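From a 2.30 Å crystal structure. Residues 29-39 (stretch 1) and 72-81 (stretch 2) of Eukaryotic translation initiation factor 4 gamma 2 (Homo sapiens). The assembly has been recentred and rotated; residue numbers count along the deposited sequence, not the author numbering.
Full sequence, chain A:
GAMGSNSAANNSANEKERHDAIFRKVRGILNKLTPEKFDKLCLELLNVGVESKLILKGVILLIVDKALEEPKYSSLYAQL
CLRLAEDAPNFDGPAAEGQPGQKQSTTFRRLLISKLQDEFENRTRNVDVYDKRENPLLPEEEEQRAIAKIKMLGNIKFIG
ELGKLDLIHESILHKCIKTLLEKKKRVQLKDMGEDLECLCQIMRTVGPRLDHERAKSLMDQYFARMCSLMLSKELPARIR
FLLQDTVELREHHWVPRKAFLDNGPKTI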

# COMPACT_ATOMS: atom_id res chain seq x y z
N ILE A 29 -14.47 -14.11 -6.51
CA ILE A 29 -14.95 -12.73 -6.65
C ILE A 29 -13.79 -11.77 -6.95
O ILE A 29 -13.87 -10.94 -7.86
CB ILE A 29 -15.67 -12.28 -5.36
CG1 ILE A 29 -16.95 -13.08 -5.18
CG2 ILE A 29 -15.97 -10.79 -5.43
CD1 ILE A 29 -17.71 -12.75 -3.91
N LEU A 30 -12.71 -11.87 -6.18
CA LEU A 30 -11.56 -11.01 -6.37
C LEU A 30 -10.95 -11.23 -7.75
O LEU A 30 -10.49 -10.27 -8.38
CB LEU A 30 -10.50 -11.29 -5.30
CG LEU A 30 -10.85 -10.92 -3.86
CD1 LEU A 30 -9.72 -11.38 -2.94
CD2 LEU A 30 -11.05 -9.42 -3.75
N ASN A 31 -10.95 -12.47 -8.22
CA ASN A 31 -10.38 -12.77 -9.53
C ASN A 31 -11.07 -12.02 -10.66
O ASN A 31 -10.41 -11.42 -11.51
CB ASN A 31 -10.42 -14.28 -9.82
CG ASN A 31 -9.29 -15.04 -9.13
OD1 ASN A 31 -8.24 -14.48 -8.82
ND2 ASN A 31 -9.51 -16.34 -8.91
N LYS A 32 -12.40 -12.04 -10.68
CA LYS A 32 -13.12 -11.34 -11.74
C LYS A 32 -13.50 -9.89 -11.42
O LYS A 32 -14.45 -9.37 -11.99
CB LYS A 32 -14.38 -12.14 -12.13
CG LYS A 32 -15.26 -12.62 -11.00
CD LYS A 32 -16.21 -13.70 -11.53
CE LYS A 32 -17.01 -14.41 -10.43
NZ LYS A 32 -18.15 -13.60 -9.91
N LEU A 33 -12.74 -9.25 -10.54
CA LEU A 33 -13.01 -7.86 -10.17
C LEU A 33 -12.49 -6.88 -11.21
O LEU A 33 -11.30 -6.89 -11.56
CB LEU A 33 -12.38 -7.53 -8.81
CG LEU A 33 -12.63 -6.12 -8.26
CD1 LEU A 33 -14.11 -5.95 -7.95
CD2 LEU A 33 -11.79 -5.90 -7.01
N THR A 34 -13.38 -6.04 -11.72
CA THR A 34 -13.02 -5.05 -12.73
C THR A 34 -13.74 -3.73 -12.48
O THR A 34 -14.80 -3.71 -11.86
CB THR A 34 -13.39 -5.56 -14.14
OG1 THR A 34 -13.03 -4.58 -15.11
CG2 THR A 34 -14.87 -5.82 -14.23
N PRO A 35 -13.15 -2.61 -12.95
CA PRO A 35 -13.77 -1.29 -12.76
C PRO A 35 -15.23 -1.32 -13.18
O PRO A 35 -16.08 -0.68 -12.57
CB PRO A 35 -12.93 -0.38 -13.65
CG PRO A 35 -11.58 -1.01 -13.59
CD PRO A 35 -11.89 -2.49 -13.70
N GLU A 36 -15.52 -2.09 -14.23
CA GLU A 36 -16.87 -2.20 -14.76
C GLU A 36 -17.78 -3.10 -13.92
O GLU A 36 -18.99 -2.87 -13.85
CB GLU A 36 -16.84 -2.71 -16.20
CG GLU A 36 -18.21 -2.82 -16.86
CD GLU A 36 -18.14 -3.25 -18.31
OE1 GLU A 36 -17.62 -4.36 -18.59
OE2 GLU A 36 -18.61 -2.48 -19.18
N LYS A 37 -17.20 -4.12 -13.29
CA LYS A 37 -17.98 -5.03 -12.46
C LYS A 37 -17.93 -4.68 -10.98
O LYS A 37 -18.70 -5.22 -10.18
CB LYS A 37 -17.49 -6.47 -12.62
CG LYS A 37 -17.82 -7.15 -13.94
CD LYS A 37 -17.39 -8.61 -13.88
CE LYS A 37 -17.72 -9.37 -15.15
NZ LYS A 37 -17.34 -10.81 -15.00
N PHE A 38 -17.04 -3.76 -10.62
CA PHE A 38 -16.88 -3.37 -9.22
C PHE A 38 -18.18 -3.30 -8.43
O PHE A 38 -18.42 -4.10 -7.53
CB PHE A 38 -16.17 -2.02 -9.10
CG PHE A 38 -15.79 -1.67 -7.68
CD1 PHE A 38 -14.60 -2.14 -7.13
CD2 PHE A 38 -16.64 -0.91 -6.89
CE1 PHE A 38 -14.27 -1.86 -5.80
CE2 PHE A 38 -16.32 -0.63 -5.56
CZ PHE A 38 -15.13 -1.11 -5.01
N ASP A 39 -19.00 -2.32 -8.77
CA ASP A 39 -20.27 -2.09 -8.09
C ASP A 39 -21.04 -3.35 -7.72
O ASP A 39 -21.48 -3.48 -6.58
CB ASP A 39 -21.13 -1.16 -8.94
CG ASP A 39 -20.55 0.24 -9.04
OD1 ASP A 39 -20.95 1.00 -9.94
OD2 ASP A 39 -19.69 0.59 -8.20
N LYS A 72 -1.61 -3.09 -10.42
CA LYS A 72 -2.22 -2.14 -11.35
C LYS A 72 -3.60 -1.75 -10.85
O LYS A 72 -4.10 -0.67 -11.16
CB LYS A 72 -2.33 -2.74 -12.75
CG LYS A 72 -0.98 -2.92 -13.44
CD LYS A 72 -1.10 -3.59 -14.81
CE LYS A 72 0.28 -3.79 -15.43
NZ LYS A 72 0.23 -4.51 -16.73
N TYR A 73 -4.22 -2.64 -10.08
CA TYR A 73 -5.55 -2.36 -9.55
C TYR A 73 -5.57 -1.94 -8.08
O TYR A 73 -6.62 -2.03 -7.44
CB TYR A 73 -6.46 -3.57 -9.75
CG TYR A 73 -6.99 -3.73 -11.15
CD1 TYR A 73 -7.30 -2.62 -11.94
CD2 TYR A 73 -7.23 -5.00 -11.68
CE1 TYR A 73 -7.83 -2.77 -13.22
CE2 TYR A 73 -7.76 -5.16 -12.96
CZ TYR A 73 -8.06 -4.03 -13.72
OH TYR A 73 -8.59 -4.17 -14.98
N SER A 74 -4.44 -1.47 -7.55
CA SER A 74 -4.36 -1.03 -6.15
C SER A 74 -5.58 -0.17 -5.81
O SER A 74 -6.29 -0.41 -4.83
CB SER A 74 -3.10 -0.20 -5.91
OG SER A 74 -1.93 -1.00 -5.92
N SER A 75 -5.77 0.84 -6.65
CA SER A 75 -6.87 1.79 -6.53
C SER A 75 -8.21 1.07 -6.33
O SER A 75 -8.98 1.42 -5.44
CB SER A 75 -6.89 2.64 -7.80
OG SER A 75 -7.95 3.56 -7.80
N LEU A 76 -8.48 0.07 -7.16
CA LEU A 76 -9.71 -0.70 -7.08
C LEU A 76 -9.85 -1.44 -5.75
O LEU A 76 -10.90 -1.39 -5.12
CB LEU A 76 -9.79 -1.72 -8.21
CG LEU A 76 -10.78 -1.47 -9.35
CD1 LEU A 76 -10.21 -0.42 -10.31
CD2 LEU A 76 -11.03 -2.78 -10.07
N TYR A 77 -8.78 -2.14 -5.35
CA TYR A 77 -8.82 -2.90 -4.11
C TYR A 77 -8.90 -1.98 -2.89
O TYR A 77 -9.53 -2.32 -1.89
CB TYR A 77 -7.60 -3.82 -4.01
CG TYR A 77 -7.50 -4.79 -5.17
CD1 TYR A 77 -8.58 -5.59 -5.53
CD2 TYR A 77 -6.34 -4.86 -5.95
CE1 TYR A 77 -8.51 -6.44 -6.64
CE2 TYR A 77 -6.26 -5.69 -7.06
CZ TYR A 77 -7.35 -6.48 -7.40
OH TYR A 77 -7.29 -7.27 -8.52
N ALA A 78 -8.28 -0.80 -2.99
CA ALA A 78 -8.31 0.16 -1.90
C ALA A 78 -9.75 0.63 -1.66
O ALA A 78 -10.16 0.84 -0.52
CB ALA A 78 -7.41 1.36 -2.21
N GLN A 79 -10.51 0.78 -2.74
CA GLN A 79 -11.89 1.21 -2.64
C GLN A 79 -12.73 0.10 -2.02
O GLN A 79 -13.68 0.35 -1.27
CB GLN A 79 -12.43 1.56 -4.03
CG GLN A 79 -13.67 2.44 -4.02
CD GLN A 79 -13.43 3.81 -3.39
OE1 GLN A 79 -12.48 4.51 -3.73
NE2 GLN A 79 -14.29 4.19 -2.46
N LEU A 80 -12.37 -1.15 -2.32
CA LEU A 80 -13.09 -2.29 -1.76
C LEU A 80 -12.89 -2.32 -0.24
O LEU A 80 -13.82 -2.59 0.53
CB LEU A 80 -12.58 -3.58 -2.39
CG LEU A 80 -13.30 -4.88 -2.04
CD1 LEU A 80 -14.76 -4.81 -2.48
CD2 LEU A 80 -12.59 -6.03 -2.74
N CYS A 81 -11.67 -2.01 0.21
CA CYS A 81 -11.38 -1.99 1.64
C CYS A 81 -12.16 -0.87 2.34
O CYS A 81 -12.63 -1.05 3.47
CB CYS A 81 -9.87 -1.83 1.86
SG CYS A 81 -8.89 -3.32 1.42
O HOH W 1 -9.11 -8.34 -10.01

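What fills the space between the two stretches? Leucine, for about half of it. Stretch 1 leaves a helix after Asn31, passes through a turn and loop, and enters another helix by Phe38; this bent course lies against the helix of residues 74-81, and together they bury 480 Å². Leu33 is the bump at the middle, its CA-to-CB bond pointing toward stretch 2. Leu33 CD2 enters a hollow formed by Tyr77, Leu80 and Leu76: Leu33 CD2 lies 3.3 Å from Tyr77 CE1, a very tight approach, and 4.3 Å from Leu80 CD2, while Leu33 CG is 4.1 Å from Leu76 CD2. A branched, wholly apolar side chain suits a pocket that offers carbon on several sides.

How does stretch 2 answer with a bump of its own? Leu76 starts out sideways, but its end comes nearer to stretch 1, with chi1 at -108°, between the usual wells. Leu76 CD2 rests 3.6 Å from Pro35 N and 3.7 Å from Thr34 C, so it packs on the backbone where the loop bends, and Leu76 CD1 meets Pro35 CG at 3.6 Å. The compact proline ring also approaches Tyr73, with Pro35 CD 3.9 Å from Tyr73 OH. The CA-to-CB bond of Thr34 points away from stretch 2, and it is the backbone of Thr34 that meets the leucine. Its carbonyl is used within the loop: Phe38 N donates to Thr34 O at 2.6 Å, helping to hold the turn that brings Phe38 back to the contact.

Where do the larger and outlying side chains fit? The CA-to-CB bond of Phe38, whose chi1 is t, points toward the helix, and its ring reaches Leu76, Gln79 and Leu80. Phe38 CE1 comes within 3.5 Å of Leu76 O, and Phe38 CZ is 3.9 Å from Gln79 CB; Leu80 N sits at the ring edge, also 3.9 Å from Phe38 CZ. Gln79 suits this margin because its CB serves the packing while the end of its side chain leads away. Leu30 extends the leucine cluster, Leu30 CD2 meeting Leu80 CD2 at 3.9 Å.

Is anything polar involved? No direct hydrogen bond crosses the contact, but one water does the bridging. Tyr77 points away at CB, yet its long side chain brings the hydroxyl back to stretch 1, where Tyr77 OH donates to the water oxygen at 2.6 Å. The water in turn donates to Leu30 O at 2.9 Å and Leu33 O at 3.0 Å. Tyrosine thus serves twice, its ring lining the hollow for Leu33 and its hydroxyl reaching the turn's carbonyls through water.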